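Ethyl acetate hydrolase (Pseudomonas veronii, PDB 5EFZ) hydrolyses ethyl acetate to ethanol and acetate, as a homodimeric acetyl esterase that takes part in the breakdown of short-chain methyl ketones. Local coordinates at residues G83-D87 / D349-A353; V128-H132 / E159-Y164; K169-A173 / L352-S358. All blocks are in the same frame, centred on the assembly; numbering follows the deposited sequence.

Contact 1: G83-D87 / D349-A353; sequences GRALD and DAHLA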
loop_
_atom_site.group_PDB
_atom_site.type_symbol
_atom_site.label_atom_id
_atom_site.label_comp_id
_atom_site.label_asym_id
_atom_site.label_seq_id
_atom_site.Cartn_x
_atom_site.Cartn_y
_atom_site.Cartn_z
ATOM N N GLY A 83 -4.685 10.542 33.575
ATOM C CA GLY A 83 -6.020 10.779 33.030
ATOM C C GLY A 83 -6.549 9.667 32.118
ATOM O O GLY A 83 -7.624 9.769 31.549
ATOM N N ARG A 84 -5.795 8.590 31.978
ATOM C CA ARG A 84 -6.023 7.666 30.864
ATOM C C ARG A 84 -6.641 6.340 31.328
ATOM O O ARG A 84 -6.758 6.102 32.519
ATOM C CB ARG A 84 -4.702 7.405 30.135
ATOM C CG ARG A 84 -3.875 8.661 29.825
ATOM C CD ARG A 84 -4.459 9.457 28.670
ATOM N NE ARG A 84 -4.497 8.693 27.415
ATOM C CZ ARG A 84 -3.475 8.566 26.567
ATOM N NH1 ARG A 84 -2.304 9.147 26.822
ATOM N NH2 ARG A 84 -3.625 7.860 25.446
ATOM N N ALA A 85 -7.024 5.474 30.391
ATOM C CA ALA A 85 -7.482 4.132 30.767
ATOM C C ALA A 85 -6.349 3.345 31.455
ATOM O O ALA A 85 -6.559 2.713 32.510
ATOM C CB ALA A 85 -8.002 3.364 29.534
ATOM N N LEU A 86 -5.157 3.362 30.850
ATOM C CA LEU A 86 -3.980 2.742 31.468
ATOM C C LEU A 86 -3.414 3.713 32.500
ATOM O O LEU A 86 -2.436 4.413 32.262
ATOM C CB LEU A 86 -2.925 2.394 30.428
ATOM C CG LEU A 86 -3.439 1.517 29.276
ATOM C CD1 LEU A 86 -2.301 1.095 28.380
ATOM C CD2 LEU A 86 -4.198 0.312 29.818
ATOM N N ASP A 87 -4.046 3.721 33.657
ATOM C CA ASP A 87 -3.787 4.675 34.714
ATOM C C ASP A 87 -2.920 4.023 35.790
ATOM O O ASP A 87 -3.376 3.128 36.480
ATOM C CB ASP A 87 -5.136 5.135 35.294
ATOM C CG ASP A 87 -5.015 6.235 36.334
ATOM O OD1 ASP A 87 -3.946 6.414 36.955
ATOM O OD2 ASP A 87 -6.032 6.935 36.543
ATOM N N ASP A 349 -9.375 5.218 24.840
ATOM C CA ASP A 349 -9.459 5.288 26.303
ATOM C C ASP A 349 -10.849 4.880 26.765
ATOM O O ASP A 349 -11.003 4.203 27.815
ATOM C CB ASP A 349 -9.124 6.700 26.825
ATOM C CG ASP A 349 -7.618 6.903 27.054
ATOM O OD1 ASP A 349 -6.880 5.893 27.179
ATOM O OD2 ASP A 349 -7.168 8.072 27.110
ATOM N N ALA A 350 -11.853 5.313 26.000
ATOM C CA ALA A 350 -13.252 5.038 26.353
ATOM C C ALA A 350 -13.534 3.531 26.251
ATOM O O ALA A 350 -14.149 2.941 27.155
ATOM C CB ALA A 350 -14.206 5.843 25.467
ATOM N N HIS A 351 -13.073 2.901 25.168
ATOM C CA HIS A 351 -13.264 1.453 25.009
ATOM C C HIS A 351 -12.496 0.686 26.101
ATOM O O HIS A 351 -13.020 -0.241 26.724
ATOM C CB HIS A 351 -12.794 0.961 23.628
ATOM C CG HIS A 351 -13.638 1.427 22.488
ATOM N ND1 HIS A 351 -15.013 1.265 22.445
ATOM C CD2 HIS A 351 -13.315 2.047 21.327
ATOM C CE1 HIS A 351 -15.484 1.761 21.321
ATOM N NE2 HIS A 351 -14.464 2.243 20.617
ATOM N N LEU A 352 -11.246 1.062 26.323
ATOM C CA LEU A 352 -10.446 0.360 27.331
ATOM C C LEU A 352 -11.018 0.510 28.746
ATOM O O LEU A 352 -10.958 -0.427 29.546
ATOM C CB LEU A 352 -9.010 0.853 27.326
ATOM C CG LEU A 352 -8.134 0.444 26.131
ATOM C CD1 LEU A 352 -6.722 1.007 26.341
ATOM C CD2 LEU A 352 -8.113 -1.073 25.902
ATOM N N ALA A 353 -11.553 1.685 29.067
ATOM C CA ALA A 353 -12.133 1.884 30.390
ATOM C C ALA A 353 -13.372 0.988 30.535
ATOM O O ALA A 353 -13.634 0.419 31.602
ATOM C CB ALA A 353 -12.482 3.371 30.614
HETATM O O HOH W 1 -5.768 6.080 24.608
HETATM O O HOH W 2 -4.697 4.501 28.166
#
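OD1 of Asp349 is gripped by three donors: the backbone N of Ala85 and two waters. The Ala85 N bond to Asp349 OD1 is weak at 3.2 Å, though its N-H points almost straight at the oxygen (168°). Water 2 accepts from the backbone N of Leu86 and donates to Asp349 OD1 at 2.8 Å, which brings two successive peptide N-H groups to one oxygen, one directly and one by relay. The other carboxylate oxygen takes the charged partner. Arg84 NE donates to Asp349 OD2 at 2.8 Å, coming in on the syn lone pair, with OD2 close to the guanidinium plane. The guanidinium and carboxylate planes stand 65° apart, which probably helps explain why NE alone makes the salt bridge, while Arg84 NH2 meets OD1 through water 1, whose bond to OD1 is weak. Bends at chi2 (-75°) and chi3 fold the arginine chain back to present NE. In this alpha/beta-hydrolase fold Asp349 sits on the C-terminal helix 342-356, and Arg84 NH1 bonds Ile78 O of helix 72-79, so Arg84 ties its loop to the preceding helix as well as to the C-terminal one. Next to the polar cluster the contact turns apolar. Ala85 suits the point where the two backbones come nearest, since its single methyl carbon CB already presses Leu352 CB at 3.5 Å, tighter than usual. Leu86 is the centre of an inverse gamma turn, and its branched end reaches the same leucine, CD2 lying 4.4 Å from Leu352 CD1.

Contact 2: V128-H132 / E159-Y164; sequences VSAQH and EWAVRY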
loop_
_atom_site.group_PDB
_atom_site.type_symbol
_atom_site.label_atom_id
_atom_site.label_comp_id
_atom_site.label_asym_id
_atom_site.label_seq_id
_atom_site.Cartn_x
_atom_site.Cartn_y
_atom_site.Cartn_z
ATOM N N VAL A 128 5.937 -14.497 24.263
ATOM C CA VAL A 128 4.858 -14.729 25.242
ATOM C C VAL A 128 5.311 -15.704 26.316
ATOM O O VAL A 128 5.024 -15.520 27.508
ATOM C CB VAL A 128 3.585 -15.194 24.515
ATOM C CG1 VAL A 128 2.462 -15.637 25.514
ATOM C CG2 VAL A 128 3.078 -14.004 23.647
ATOM N N SER A 129 6.055 -16.728 25.915
ATOM C CA SER A 129 6.595 -17.663 26.907
ATOM C C SER A 129 7.569 -16.960 27.865
ATOM O O SER A 129 7.500 -17.157 29.091
ATOM C CB SER A 129 7.273 -18.852 26.213
ATOM O OG SER A 129 7.864 -19.713 27.181
ATOM N N ALA A 130 8.457 -16.132 27.310
ATOM C CA ALA A 130 9.375 -15.349 28.131
ATOM C C ALA A 130 8.637 -14.392 29.075
ATOM O O ALA A 130 8.992 -14.283 30.258
ATOM C CB ALA A 130 10.358 -14.554 27.235
ATOM N N GLN A 131 7.636 -13.698 28.556
ATOM C CA GLN A 131 6.804 -12.806 29.389
ATOM C C GLN A 131 6.088 -13.550 30.513
ATOM O O GLN A 131 5.965 -13.057 31.652
ATOM C CB GLN A 131 5.782 -12.072 28.518
ATOM C CG GLN A 131 6.434 -11.005 27.601
ATOM C CD GLN A 131 5.570 -10.651 26.407
ATOM O OE1 GLN A 131 4.389 -10.977 26.366
ATOM N NE2 GLN A 131 6.181 -10.012 25.394
ATOM N N HIS A 132 5.561 -14.716 30.185
ATOM C CA HIS A 132 4.890 -15.515 31.201
ATOM C C HIS A 132 5.871 -15.912 32.310
ATOM O O HIS A 132 5.518 -15.908 33.504
ATOM C CB HIS A 132 4.254 -16.740 30.563
ATOM C CG HIS A 132 3.568 -17.639 31.549
ATOM N ND1 HIS A 132 4.171 -18.756 32.075
ATOM C CD2 HIS A 132 2.325 -17.597 32.086
ATOM C CE1 HIS A 132 3.342 -19.357 32.913
ATOM N NE2 HIS A 132 2.214 -18.672 32.940
ATOM N N GLU A 159 -1.718 -14.230 21.079
ATOM C CA GLU A 159 -0.980 -15.404 21.497
ATOM C C GLU A 159 -1.098 -15.646 23.011
ATOM O O GLU A 159 -1.271 -16.792 23.463
ATOM C CB GLU A 159 0.492 -15.269 21.083
ATOM C CG GLU A 159 1.398 -16.421 21.593
ATOM C CD GLU A 159 1.194 -17.781 20.900
ATOM O OE1 GLU A 159 0.578 -17.873 19.800
ATOM O OE2 GLU A 159 1.663 -18.795 21.479
ATOM N N TRP A 160 -1.036 -14.570 23.795
ATOM C CA TRP A 160 -1.282 -14.674 25.243
ATOM C C TRP A 160 -2.647 -15.295 25.535
ATOM O O TRP A 160 -2.748 -16.237 26.337
ATOM C CB TRP A 160 -1.213 -13.284 25.909
ATOM C CG TRP A 160 0.068 -13.053 26.666
ATOM C CD1 TRP A 160 1.166 -12.346 26.239
ATOM C CD2 TRP A 160 0.411 -13.604 27.948
ATOM N NE1 TRP A 160 2.159 -12.409 27.187
ATOM C CE2 TRP A 160 1.699 -13.141 28.265
ATOM C CE3 TRP A 160 -0.292 -14.366 28.897
ATOM C CZ2 TRP A 160 2.325 -13.454 29.471
ATOM C CZ3 TRP A 160 0.321 -14.665 30.102
ATOM C CH2 TRP A 160 1.621 -14.221 30.374
ATOM N N ALA A 161 -3.689 -14.774 24.878
ATOM C CA ALA A 161 -5.070 -15.195 25.174
ATOM C C ALA A 161 -5.326 -16.641 24.778
ATOM O O ALA A 161 -6.196 -17.293 25.356
ATOM C CB ALA A 161 -6.079 -14.270 24.477
ATOM N N VAL A 162 -4.583 -17.139 23.781
ATOM C CA VAL A 162 -4.757 -18.523 23.309
ATOM C C VAL A 162 -3.874 -19.487 24.117
ATOM O O VAL A 162 -4.304 -20.579 24.477
ATOM C CB VAL A 162 -4.425 -18.668 21.785
ATOM C CG1 VAL A 162 -4.336 -20.155 21.361
ATOM C CG2 VAL A 162 -5.470 -17.950 20.946
ATOM N N ARG A 163 -2.650 -19.072 24.410
ATOM C CA ARG A 163 -1.661 -19.955 25.031
ATOM C C ARG A 163 -1.912 -20.157 26.525
ATOM O O ARG A 163 -1.714 -21.262 27.068
ATOM C CB ARG A 163 -0.242 -19.393 24.803
ATOM C CG ARG A 163 0.881 -20.278 25.323
ATOM C CD ARG A 163 2.248 -19.629 25.197
ATOM N NE ARG A 163 2.728 -19.646 23.825
ATOM C CZ ARG A 163 3.830 -20.264 23.425
ATOM N NH1 ARG A 163 4.599 -20.919 24.298
ATOM N NH2 ARG A 163 4.148 -20.237 22.147
ATOM N N TYR A 164 -2.364 -19.096 27.191
ATOM C CA TYR A 164 -2.685 -19.148 28.607
ATOM C C TYR A 164 -4.094 -18.614 28.900
ATOM O O TYR A 164 -4.256 -17.533 29.489
ATOM C CB TYR A 164 -1.654 -18.355 29.405
ATOM C CG TYR A 164 -0.220 -18.764 29.194
ATOM C CD1 TYR A 164 0.649 -17.950 28.484
ATOM C CD2 TYR A 164 0.276 -19.942 29.738
ATOM C CE1 TYR A 164 1.952 -18.291 28.306
ATOM C CE2 TYR A 164 1.605 -20.302 29.555
ATOM C CZ TYR A 164 2.426 -19.471 28.833
ATOM O OH TYR A 164 3.738 -19.797 28.646
HETATM O O HOH W 3 6.596 -19.600 30.568
#
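Val128 lays its CG1 methyl over the five-membered ring of Trp160, 3.5 Å from the centroid and almost on the ring normal, a CH-pi contact at the heart of a helix pair. The segments 128-132 and 159-163 of helices 124-139 and 152-163 in the alpha/beta-hydrolase fold cross at -73°, the second helix being the one that follows the probable nucleophile elbow at Ser151. The inner side is tightly filled. CG1 is placed anti to the backbone N of Val128 (chi1 172°), from where it also faces the edge of Tyr164, while CG2 meets Glu159 CG. Trp160 NE1 donates to Gln131 OE1 at 2.8 Å, with the amide and indole nearly coplanar; Gln131 NE2 bonds Gln156 OE1, which helps fix the amide's orientation. Trp160 CH2 lies at the edge of the His132 ring, 3.6 Å from His132 CB. Replacing Trp160 by an alanine would probably leave Gln131 OE1 without its donor and open a gap under Val128 CG1 and at the edge of His132. His132 itself stacks in an offset arrangement on the Tyr164 ring, centroids 3.9 Å apart, and Arg163 CG lies over the opposite face of the tyrosine. The partly exposed side is looser. Ser129 CB only comes within 3.9 Å of Arg163 NH1, whose side chain is committed to its own helix: NE and NH2 both grip Glu159 OE2, which also bonds His281 NE2. The histidine buries one face on Tyr164 while its ND1 lies 3.0 Å from water 3, which donates to Ser129 O.

Contact 3: K169-A173 / L352-S358; sequences KRAAA and LAELLSS
Arg170 runs its aliphatic stem alongside Leu355, CB and CD each 4.1 Å from Leu355 CG, before its guanidinium turns polar beyond the leucine. This is the strand-helix packing of an alpha/beta-hydrolase: strand 170-174 belongs to the central sheet, and helix 342-356 lies against it with its direction reversed, the axes of 170-173 and 352-356 being 162° apart and 9.6 Å from each other. The chain of Arg170 is extended from CG to NE, long enough to reach Ser358, beyond the helix. There it grips Ser358 side-on with two nitrogens. NH2 donates to Ser358 O at 2.8 Å, with the oxygen nearly in the guanidinium plane, whereas NE reaches Ser358 OG at 3.0 Å in a more bent bond (142°), the hydroxyl tilted from that plane. Leu356 O lies over a face of the guanidinium, and a positive charge beside the carbonyls of Leu356 and Ser358 is likely to be favourable. The third nitrogen, NH1, bonds Ala145 O next to the neighbouring strand 146-150. Arginine thus fits a place that asks for an apolar stem and several donors at once. Deeper in, the strand presents Ala172. Its CB takes two leucine methyls, with Leu352 CD2 nearer at 3.6 Å and Leu355 CD2 beside it; a small side chain lets the helix settle close to the sheet. Leu355 spans both zones, for CG anti to its backbone N (chi1 -179°) directs the side chain to the strand, and its CD2 also lies 3.7 Å from Ala171 O.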
loop_
_atom_site.group_PDB
_atom_site.type_symbol
_atom_site.label_atom_id
_atom_site.label_comp_id
_atom_site.label_asym_id
_atom_site.label_seq_id
_atom_site.Cartn_x
_atom_site.Cartn_y
_atom_site.Cartn_z
ATOM N N LYS A 169 -7.422 -12.195 31.750
ATOM C CA LYS A 169 -8.834 -11.929 32.079
ATOM C C LYS A 169 -9.515 -11.079 30.999
ATOM O O LYS A 169 -10.738 -11.206 30.797
ATOM C CB LYS A 169 -8.962 -11.247 33.447
ATOM C CG LYS A 169 -8.358 -12.054 34.612
ATOM C CD LYS A 169 -8.908 -13.490 34.596
ATOM C CE LYS A 169 -8.387 -14.299 35.774
ATOM N NZ LYS A 169 -8.877 -15.717 35.792
ATOM N N ARG A 170 -8.740 -10.209 30.354
ATOM C CA ARG A 170 -9.257 -9.282 29.328
ATOM C C ARG A 170 -8.167 -9.099 28.311
ATOM O O ARG A 170 -7.012 -9.086 28.690
ATOM C CB ARG A 170 -9.625 -7.918 29.919
ATOM C CG ARG A 170 -10.673 -7.977 31.027
ATOM C CD ARG A 170 -10.839 -6.591 31.645
ATOM N NE ARG A 170 -11.750 -6.649 32.791
ATOM C CZ ARG A 170 -11.384 -7.002 34.022
ATOM N NH1 ARG A 170 -10.122 -7.345 34.281
ATOM N NH2 ARG A 170 -12.297 -7.036 34.991
ATOM N N ALA A 171 -8.536 -8.934 27.038
ATOM C CA ALA A 171 -7.568 -8.749 25.976
ATOM C C ALA A 171 -8.063 -7.639 25.063
ATOM O O ALA A 171 -9.250 -7.573 24.722
ATOM C CB ALA A 171 -7.352 -10.062 25.184
ATOM N N ALA A 172 -7.159 -6.749 24.695
ATOM C CA ALA A 172 -7.469 -5.712 23.729
ATOM C C ALA A 172 -6.432 -5.764 22.618
ATOM O O ALA A 172 -5.235 -5.439 22.813
ATOM C CB ALA A 172 -7.518 -4.319 24.389
ATOM N N ALA A 173 -6.899 -6.168 21.440
ATOM C CA ALA A 173 -6.023 -6.328 20.272
ATOM C C ALA A 173 -6.237 -5.184 19.322
ATOM O O ALA A 173 -7.246 -5.150 18.600
ATOM C CB ALA A 173 -6.276 -7.650 19.574
ATOM N N LEU A 352 -11.246 1.062 26.323
ATOM C CA LEU A 352 -10.446 0.360 27.331
ATOM C C LEU A 352 -11.018 0.510 28.746
ATOM O O LEU A 352 -10.958 -0.427 29.546
ATOM C CB LEU A 352 -9.010 0.853 27.326
ATOM C CG LEU A 352 -8.134 0.444 26.131
ATOM C CD1 LEU A 352 -6.722 1.007 26.341
ATOM C CD2 LEU A 352 -8.113 -1.073 25.902
ATOM N N ALA A 353 -11.553 1.685 29.067
ATOM C CA ALA A 353 -12.133 1.884 30.390
ATOM C C ALA A 353 -13.372 0.988 30.535
ATOM O O ALA A 353 -13.634 0.419 31.602
ATOM C CB ALA A 353 -12.482 3.371 30.614
ATOM N N GLU A 354 -14.109 0.822 29.449
ATOM C CA GLU A 354 -15.313 0.003 29.479
ATOM C C GLU A 354 -14.909 -1.453 29.649
ATOM O O GLU A 354 -15.502 -2.186 30.424
ATOM C CB GLU A 354 -16.139 0.191 28.209
ATOM C CG GLU A 354 -17.382 -0.679 28.178
ATOM C CD GLU A 354 -18.303 -0.362 27.019
ATOM O OE1 GLU A 354 -18.102 0.667 26.338
ATOM O OE2 GLU A 354 -19.236 -1.156 26.792
ATOM N N LEU A 355 -13.852 -1.854 28.949
ATOM C CA LEU A 355 -13.335 -3.222 29.057
ATOM C C LEU A 355 -12.891 -3.534 30.468
ATOM O O LEU A 355 -13.200 -4.604 31.014
ATOM C CB LEU A 355 -12.162 -3.424 28.083
ATOM C CG LEU A 355 -11.527 -4.818 28.066
ATOM C CD1 LEU A 355 -12.595 -5.889 27.846
ATOM C CD2 LEU A 355 -10.503 -4.850 26.896
ATOM N N LEU A 356 -12.159 -2.605 31.076
ATOM C CA LEU A 356 -11.639 -2.805 32.435
ATOM C C LEU A 356 -12.738 -2.804 33.487
ATOM O O LEU A 356 -12.487 -3.154 34.642
ATOM C CB LEU A 356 -10.607 -1.727 32.775
ATOM C CG LEU A 356 -9.259 -1.972 32.044
ATOM C CD1 LEU A 356 -8.418 -0.687 31.969
ATOM C CD2 LEU A 356 -8.487 -3.051 32.824
ATOM N N SER A 357 -13.952 -2.413 33.110
ATOM C CA SER A 357 -15.035 -2.399 34.090
ATOM C C SER A 357 -15.910 -3.657 34.000
ATOM O O SER A 357 -16.891 -3.801 34.750
ATOM C CB SER A 357 -15.887 -1.140 33.923
ATOM O OG SER A 357 -16.729 -1.282 32.791
ATOM N N SER A 358 -15.555 -4.586 33.111
ATOM C CA SER A 358 -16.311 -5.832 33.018
ATOM C C SER A 358 -16.137 -6.602 34.348
ATOM O O SER A 358 -15.037 -6.673 34.894
ATOM C CB SER A 358 -15.855 -6.670 31.812
ATOM O OG SER A 358 -14.557 -7.222 32.049
#

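Overall arrangement
From the N terminus the chain first passes 83-87, in the loop after helix 72-79, whose partner comes only near the C terminus. Contact 1 therefore closes a very long loop, and within it contact 2 closes a short one, joining helices 124-139 and 152-163, with strand 146-150 between them in the chain. The chain then leaves helix 152-163 for strand 170-174, where contact 3 begins. Contact 3 opens inside the loop of contact 1 and ends on the same helix, 342-356; the two share Leu352 and Ala353 and touch, their centres about 9 Å apart. Together they join the C-terminal helix to loop and sheet, while contact 2, its centre about 17 Å from that of contact 3, pairs two other helices.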